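Local coordinates for putative capsular polysaccharide biosynthesis protein (Streptococcus pneumoniae serotype 4, PDB 6EWJ) that probably transfers an amino group to a sugar with pyridoxal phosphate as cofactor, a step in the biosynthesis of pneumococcal teichoic acid, at residues 118-132 / 146-160. Numbering follows the deposited sequence.
Sequences YDLLEQAITEKTKVI and RLFQVVEKKRDFFTA
Arg146 reaches across from helix 146-153 to two acids about one helical turn apart on helix 118-124, and its NH2 donates to both. Arg146 NH2 lies 3.0 Å from Asp119 OD1 and 3.3 Å from Glu122 OE2, the latter bond nearly straight (172°). Both acceptors lie close to the guanidinium plane, yet each carboxylate is met from above its own plane, so neither acid forms the flat, two-pronged pairing. The long arginine suits this place because Tyr118 CB also sits over the centre of one guanidinium face, 3.7 Å from Arg146 CZ. Glu122, extended beyond CG, spends its other oxygen on a weak salt bridge from OE1 to Lys153 NZ, and its CG rests on both methyls of Val150.

Beneath these charged groups the packing is apolar. Leu147 CD2 touches both Tyr118 CE1 and Leu121 CD2, a tight 3.5 Å from the latter, while Tyr118 OH hydrogen-bonds with Glu115 OE1. With CG1 anti to its backbone N (chi1 169°), Val150 presses that methyl on Ile125 CD1. Ile132, beta-branched as suits a strand, meets Val151 CG1 with its CD1.

Past the helix ends, the Phe157 ring edge abuts the Thr126-Glu127 backbone, and Phe157 O receives a CA-H...O contact from Glu127. One water bridges Glu127 O, Thr129 O, Lys130 NZ and Thr159 N; Lys130 NZ also makes an off-centre cation-pi contact with Phe158.

The roughly parallel helices (25°) cover one face of the mixed seven-stranded sheet of the aminotransferase large domain, away from the cofactor site: Leu121, and Ile125 just after its helix, touch strand 82-86, Leu147 and Val151 touch strand 172-177, and strand 129-132 lies between those strands.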
loop_
_atom_site.group_PDB
_atom_site.type_symbol
_atom_site.label_atom_id
_atom_site.label_comp_id
_atom_site.label_asym_id
_atom_site.label_seq_id
_atom_site.Cartn_x
_atom_site.Cartn_y
_atom_site.Cartn_z
ATOM N N TYR A 118 17.338 -16.402 24.181
ATOM C CA TYR A 118 18.424 -16.185 23.213
ATOM C C TYR A 118 19.298 -17.397 23.039
ATOM O O TYR A 118 20.067 -17.443 22.092
ATOM C CB TYR A 118 19.240 -14.904 23.567
ATOM C CG TYR A 118 18.394 -13.680 23.421
ATOM C CD1 TYR A 118 17.976 -13.266 22.159
ATOM C CD2 TYR A 118 17.919 -12.981 24.515
ATOM C CE1 TYR A 118 17.183 -12.160 21.979
ATOM C CE2 TYR A 118 17.089 -11.868 24.340
ATOM C CZ TYR A 118 16.706 -11.474 23.038
ATOM O OH TYR A 118 15.870 -10.376 22.789
ATOM N N ASP A 119 19.203 -18.340 23.984
ATOM C CA ASP A 119 19.857 -19.629 23.853
ATOM C C ASP A 119 19.114 -20.415 22.797
ATOM O O ASP A 119 19.744 -20.988 21.905
ATOM C CB ASP A 119 19.840 -20.413 25.169
ATOM C CG ASP A 119 20.633 -19.717 26.275
ATOM O OD1 ASP A 119 21.729 -19.175 25.981
ATOM O OD2 ASP A 119 20.190 -19.763 27.447
ATOM N N LEU A 120 17.787 -20.439 22.914
ATOM C CA LEU A 120 16.968 -21.116 21.907
ATOM C C LEU A 120 17.097 -20.424 20.539
ATOM O O LEU A 120 17.059 -21.087 19.519
ATOM C CB LEU A 120 15.513 -21.187 22.349
ATOM C CG LEU A 120 15.158 -22.096 23.545
ATOM C CD1 LEU A 120 13.677 -21.970 23.845
ATOM C CD2 LEU A 120 15.519 -23.559 23.306
ATOM N N LEU A 121 17.283 -19.100 20.538
ATOM C CA LEU A 121 17.590 -18.359 19.287
ATOM C C LEU A 121 18.867 -18.847 18.617
ATOM O O LEU A 121 18.870 -19.171 17.423
ATOM C CB LEU A 121 17.722 -16.877 19.574
ATOM C CG LEU A 121 18.174 -15.949 18.427
ATOM C CD1 LEU A 121 17.237 -16.102 17.280
ATOM C CD2 LEU A 121 18.221 -14.515 18.827
ATOM N N GLU A 122 19.948 -18.956 19.410
ATOM C CA GLU A 122 21.197 -19.572 18.927
ATOM C C GLU A 122 20.957 -20.948 18.289
ATOM O O GLU A 122 21.450 -21.229 17.187
ATOM C CB GLU A 122 22.239 -19.732 20.062
ATOM C CG GLU A 122 22.965 -18.459 20.400
ATOM C CD GLU A 122 23.952 -18.621 21.531
ATOM O OE1 GLU A 122 24.310 -19.758 21.881
ATOM O OE2 GLU A 122 24.404 -17.603 22.075
ATOM N N GLN A 123 20.205 -21.796 18.991
ATOM C CA GLN A 123 19.895 -23.148 18.494
ATOM C C GLN A 123 19.112 -23.163 17.178
ATOM O O GLN A 123 19.329 -24.030 16.365
ATOM C CB GLN A 123 19.078 -23.925 19.508
ATOM C CG GLN A 123 19.804 -24.276 20.781
ATOM C CD GLN A 123 18.891 -24.972 21.775
ATOM O OE1 GLN A 123 17.911 -25.639 21.387
ATOM N NE2 GLN A 123 19.209 -24.844 23.068
ATOM N N ALA A 124 18.213 -22.200 17.003
ATOM C CA ALA A 124 17.384 -22.109 15.798
ATOM C C ALA A 124 18.135 -21.620 14.555
ATOM O O ALA A 124 17.633 -21.787 13.429
ATOM C CB ALA A 124 16.192 -21.204 16.051
ATOM N N ILE A 125 19.324 -21.065 14.734
ATOM C CA ILE A 125 20.141 -20.583 13.604
ATOM C C ILE A 125 20.703 -21.736 12.756
ATOM O O ILE A 125 21.246 -22.699 13.273
ATOM C CB ILE A 125 21.267 -19.607 14.088
ATOM C CG1 ILE A 125 20.641 -18.271 14.458
ATOM C CG2 ILE A 125 22.349 -19.398 13.037
ATOM C CD1 ILE A 125 21.540 -17.320 15.218
ATOM N N THR A 126 20.574 -21.591 11.428
ATOM C CA THR A 126 21.116 -22.552 10.459
ATOM C C THR A 126 21.853 -21.807 9.341
ATOM O O THR A 126 21.958 -20.573 9.352
ATOM C CB THR A 126 20.006 -23.422 9.809
ATOM O OG1 THR A 126 19.245 -22.633 8.879
ATOM C CG2 THR A 126 19.076 -24.035 10.866
ATOM N N GLU A 127 22.366 -22.585 8.385
ATOM C CA GLU A 127 23.017 -22.045 7.197
ATOM C C GLU A 127 22.061 -21.250 6.309
ATOM O O GLU A 127 22.501 -20.414 5.529
ATOM C CB GLU A 127 23.685 -23.158 6.408
ATOM C CG GLU A 127 24.713 -23.908 7.237
ATOM C CD GLU A 127 26.027 -24.246 6.543
ATOM O OE1 GLU A 127 26.375 -23.611 5.514
ATOM O OE2 GLU A 127 26.744 -25.141 7.065
ATOM N N LYS A 128 20.764 -21.471 6.454
ATOM C CA LYS A 128 19.759 -20.692 5.720
ATOM C C LYS A 128 19.309 -19.350 6.393
ATOM O O LYS A 128 18.610 -18.556 5.760
ATOM C CB LYS A 128 18.516 -21.567 5.478
ATOM C CG LYS A 128 18.769 -22.952 4.859
ATOM C CD LYS A 128 17.453 -23.632 4.516
ATOM C CE LYS A 128 17.601 -24.623 3.376
ATOM N NZ LYS A 128 16.415 -25.527 3.291
ATOM N N THR A 129 19.649 -19.136 7.669
ATOM C CA THR A 129 19.154 -17.983 8.400
ATOM C C THR A 129 19.770 -16.725 7.808
ATOM O O THR A 129 21.004 -16.618 7.715
ATOM C CB THR A 129 19.469 -18.029 9.912
ATOM O OG1 THR A 129 19.167 -19.318 10.442
ATOM C CG2 THR A 129 18.621 -16.982 10.660
ATOM N N LYS A 130 18.901 -15.806 7.367
ATOM C CA LYS A 130 19.306 -14.491 6.862
ATOM C C LYS A 130 18.983 -13.315 7.768
ATOM O O LYS A 130 19.710 -12.298 7.757
ATOM C CB LYS A 130 18.666 -14.200 5.498
ATOM C CG LYS A 130 19.000 -15.171 4.383
ATOM C CD LYS A 130 20.490 -15.409 4.206
ATOM C CE LYS A 130 20.752 -16.223 2.951
ATOM N NZ LYS A 130 22.192 -16.387 2.751
ATOM N N VAL A 131 17.895 -13.407 8.523
ATOM C CA VAL A 131 17.359 -12.263 9.254
ATOM C C VAL A 131 16.781 -12.723 10.576
ATOM O O VAL A 131 16.204 -13.822 10.672
ATOM C CB VAL A 131 16.257 -11.534 8.459
ATOM C CG1 VAL A 131 15.523 -10.510 9.310
ATOM C CG2 VAL A 131 16.836 -10.836 7.244
ATOM N N ILE A 132 16.948 -11.892 11.592
ATOM C CA ILE A 132 16.267 -12.043 12.854
ATOM C C ILE A 132 15.397 -10.800 13.009
ATOM O O ILE A 132 15.884 -9.662 12.825
ATOM C CB ILE A 132 17.243 -12.153 14.041
ATOM C CG1 ILE A 132 18.102 -13.394 13.893
ATOM C CG2 ILE A 132 16.464 -12.231 15.362
ATOM C CD1 ILE A 132 19.332 -13.441 14.767
ATOM N N ARG A 146 23.076 -8.811 23.506
ATOM C CA ARG A 146 23.015 -10.264 23.365
ATOM C C ARG A 146 22.700 -10.688 21.922
ATOM O O ARG A 146 23.371 -11.545 21.353
ATOM C CB ARG A 146 21.976 -10.849 24.302
ATOM C CG ARG A 146 21.889 -12.365 24.271
ATOM C CD ARG A 146 23.215 -13.042 24.659
ATOM N NE ARG A 146 23.180 -14.475 24.358
ATOM C CZ ARG A 146 22.580 -15.408 25.091
ATOM N NH1 ARG A 146 21.925 -15.102 26.202
ATOM N NH2 ARG A 146 22.623 -16.675 24.682
ATOM N N LEU A 147 21.712 -10.055 21.320
ATOM C CA LEU A 147 21.385 -10.351 19.890
ATOM C C LEU A 147 22.595 -10.228 18.953
ATOM O O LEU A 147 22.864 -11.134 18.185
ATOM C CB LEU A 147 20.261 -9.443 19.405
ATOM C CG LEU A 147 18.887 -9.878 19.871
ATOM C CD1 LEU A 147 17.858 -8.739 19.856
ATOM C CD2 LEU A 147 18.435 -11.030 18.944
ATOM N N PHE A 148 23.343 -9.116 19.054
ATOM C CA PHE A 148 24.548 -8.937 18.206
ATOM C C PHE A 148 25.664 -9.958 18.519
ATOM O O PHE A 148 26.389 -10.374 17.620
ATOM C CB PHE A 148 25.077 -7.486 18.252
ATOM C CG PHE A 148 24.319 -6.547 17.337
ATOM C CD1 PHE A 148 24.480 -6.630 15.956
ATOM C CD2 PHE A 148 23.432 -5.599 17.843
ATOM C CE1 PHE A 148 23.761 -5.796 15.097
ATOM C CE2 PHE A 148 22.752 -4.732 16.991
ATOM C CZ PHE A 148 22.893 -4.853 15.610
ATOM N N GLN A 149 25.761 -10.366 19.780
ATOM C CA GLN A 149 26.702 -11.450 20.203
ATOM C C GLN A 149 26.335 -12.784 19.546
ATOM O O GLN A 149 27.202 -13.480 19.039
ATOM C CB GLN A 149 26.691 -11.601 21.732
ATOM C CG GLN A 149 27.336 -10.436 22.474
ATOM C CD GLN A 149 27.113 -10.456 24.003
ATOM O OE1 GLN A 149 26.384 -11.284 24.537
ATOM N NE2 GLN A 149 27.734 -9.510 24.702
ATOM N N VAL A 150 25.029 -13.089 19.490
ATOM C CA VAL A 150 24.534 -14.321 18.829
ATOM C C VAL A 150 24.898 -14.378 17.346
ATOM O O VAL A 150 25.478 -15.367 16.893
ATOM C CB VAL A 150 23.015 -14.501 18.973
ATOM C CG1 VAL A 150 22.512 -15.612 18.066
ATOM C CG2 VAL A 150 22.635 -14.775 20.422
ATOM N N VAL A 151 24.585 -13.318 16.597
ATOM C CA VAL A 151 24.850 -13.326 15.140
ATOM C C VAL A 151 26.348 -13.407 14.830
ATOM O O VAL A 151 26.763 -14.087 13.887
ATOM C CB VAL A 151 24.201 -12.151 14.380
ATOM C CG1 VAL A 151 22.687 -12.153 14.588
ATOM C CG2 VAL A 151 24.803 -10.815 14.774
ATOM N N GLU A 152 27.145 -12.713 15.640
ATOM C CA GLU A 152 28.601 -12.786 15.549
ATOM C C GLU A 152 29.115 -14.169 15.846
ATOM O O GLU A 152 29.990 -14.649 15.132
ATOM C CB GLU A 152 29.221 -11.817 16.530
ATOM C CG GLU A 152 30.747 -11.783 16.553
ATOM C CD GLU A 152 31.397 -11.433 15.227
ATOM O OE1 GLU A 152 30.840 -10.712 14.357
ATOM O OE2 GLU A 152 32.507 -11.940 15.063
ATOM N N LYS A 153 28.597 -14.780 16.910
ATOM C CA LYS A 153 29.010 -16.121 17.320
ATOM C C LYS A 153 28.754 -17.150 16.224
ATOM O O LYS A 153 29.562 -18.042 16.017
ATOM C CB LYS A 153 28.303 -16.541 18.618
ATOM C CG LYS A 153 28.591 -17.971 19.050
ATOM C CD LYS A 153 27.902 -18.374 20.369
ATOM C CE LYS A 153 28.632 -19.525 21.044
ATOM N NZ LYS A 153 27.758 -20.162 22.067
ATOM N N LYS A 154 27.622 -17.015 15.530
ATOM C CA LYS A 154 27.226 -17.953 14.469
ATOM C C LYS A 154 27.637 -17.519 13.068
ATOM O O LYS A 154 27.172 -18.101 12.089
ATOM C CB LYS A 154 25.705 -18.156 14.522
ATOM C CG LYS A 154 25.201 -18.713 15.836
ATOM C CD LYS A 154 25.722 -20.121 16.076
ATOM C CE LYS A 154 24.869 -20.859 17.079
ATOM N NZ LYS A 154 25.275 -22.287 17.207
ATOM N N ARG A 155 28.479 -16.490 12.963
ATOM C CA ARG A 155 28.882 -15.940 11.673
ATOM C C ARG A 155 29.289 -17.008 10.624
ATOM O O ARG A 155 28.954 -16.859 9.440
ATOM C CB ARG A 155 29.955 -14.848 11.858
ATOM C CG ARG A 155 30.756 -14.481 10.590
ATOM C CD ARG A 155 30.870 -12.977 10.256
ATOM N NE ARG A 155 30.909 -11.985 11.326
ATOM C CZ ARG A 155 30.885 -10.684 11.059
ATOM N NH1 ARG A 155 30.783 -10.261 9.797
ATOM N NH2 ARG A 155 30.948 -9.806 12.037
ATOM N N ASP A 156 29.968 -18.075 11.057
ATOM C CA ASP A 156 30.400 -19.152 10.146
ATOM C C ASP A 156 29.265 -19.983 9.515
ATOM O O ASP A 156 29.497 -20.656 8.506
ATOM C CB ASP A 156 31.402 -20.083 10.834
ATOM C CG ASP A 156 32.710 -19.386 11.197
ATOM O OD1 ASP A 156 32.970 -18.260 10.713
ATOM O OD2 ASP A 156 33.493 -19.984 11.976
ATOM N N PHE A 157 28.063 -19.948 10.098
ATOM C CA PHE A 157 26.875 -20.536 9.458
ATOM C C PHE A 157 26.404 -19.716 8.240
ATOM O O PHE A 157 25.685 -20.235 7.398
ATOM C CB PHE A 157 25.706 -20.662 10.450
ATOM C CG PHE A 157 25.792 -21.851 11.373
ATOM C CD1 PHE A 157 26.844 -21.990 12.275
ATOM C CD2 PHE A 157 24.791 -22.832 11.366
ATOM C CE1 PHE A 157 26.910 -23.094 13.126
ATOM C CE2 PHE A 157 24.840 -23.918 12.225
ATOM C CZ PHE A 157 25.900 -24.051 13.103
ATOM N N PHE A 158 26.784 -18.443 8.153
ATOM C CA PHE A 158 26.226 -17.548 7.141
ATOM C C PHE A 158 26.886 -17.712 5.782
ATOM O O PHE A 158 28.097 -17.818 5.690
ATOM C CB PHE A 158 26.366 -16.094 7.588
ATOM C CG PHE A 158 25.557 -15.144 6.780
ATOM C CD1 PHE A 158 24.187 -15.014 7.015
ATOM C CD2 PHE A 158 26.144 -14.371 5.781
ATOM C CE1 PHE A 158 23.426 -14.134 6.274
ATOM C CE2 PHE A 158 25.378 -13.485 5.042
ATOM C CZ PHE A 158 24.024 -13.367 5.289
ATOM N N THR A 159 26.072 -17.691 4.732
ATOM C CA THR A 159 26.558 -17.692 3.358
ATOM C C THR A 159 25.731 -16.658 2.620
ATOM O O THR A 159 24.563 -16.895 2.331
ATOM C CB THR A 159 26.441 -19.069 2.685
ATOM O OG1 THR A 159 27.411 -19.960 3.253
ATOM C CG2 THR A 159 26.690 -18.983 1.165
ATOM N N ALA A 160 26.348 -15.522 2.326
ATOM C CA ALA A 160 25.688 -14.454 1.599
ATOM C C ALA A 160 25.166 -14.945 0.226
ATOM O O ALA A 160 25.827 -15.735 -0.431
ATOM C CB ALA A 160 26.644 -13.282 1.433
HETATM O O HOH W 1 23.095 -17.690 5.437
#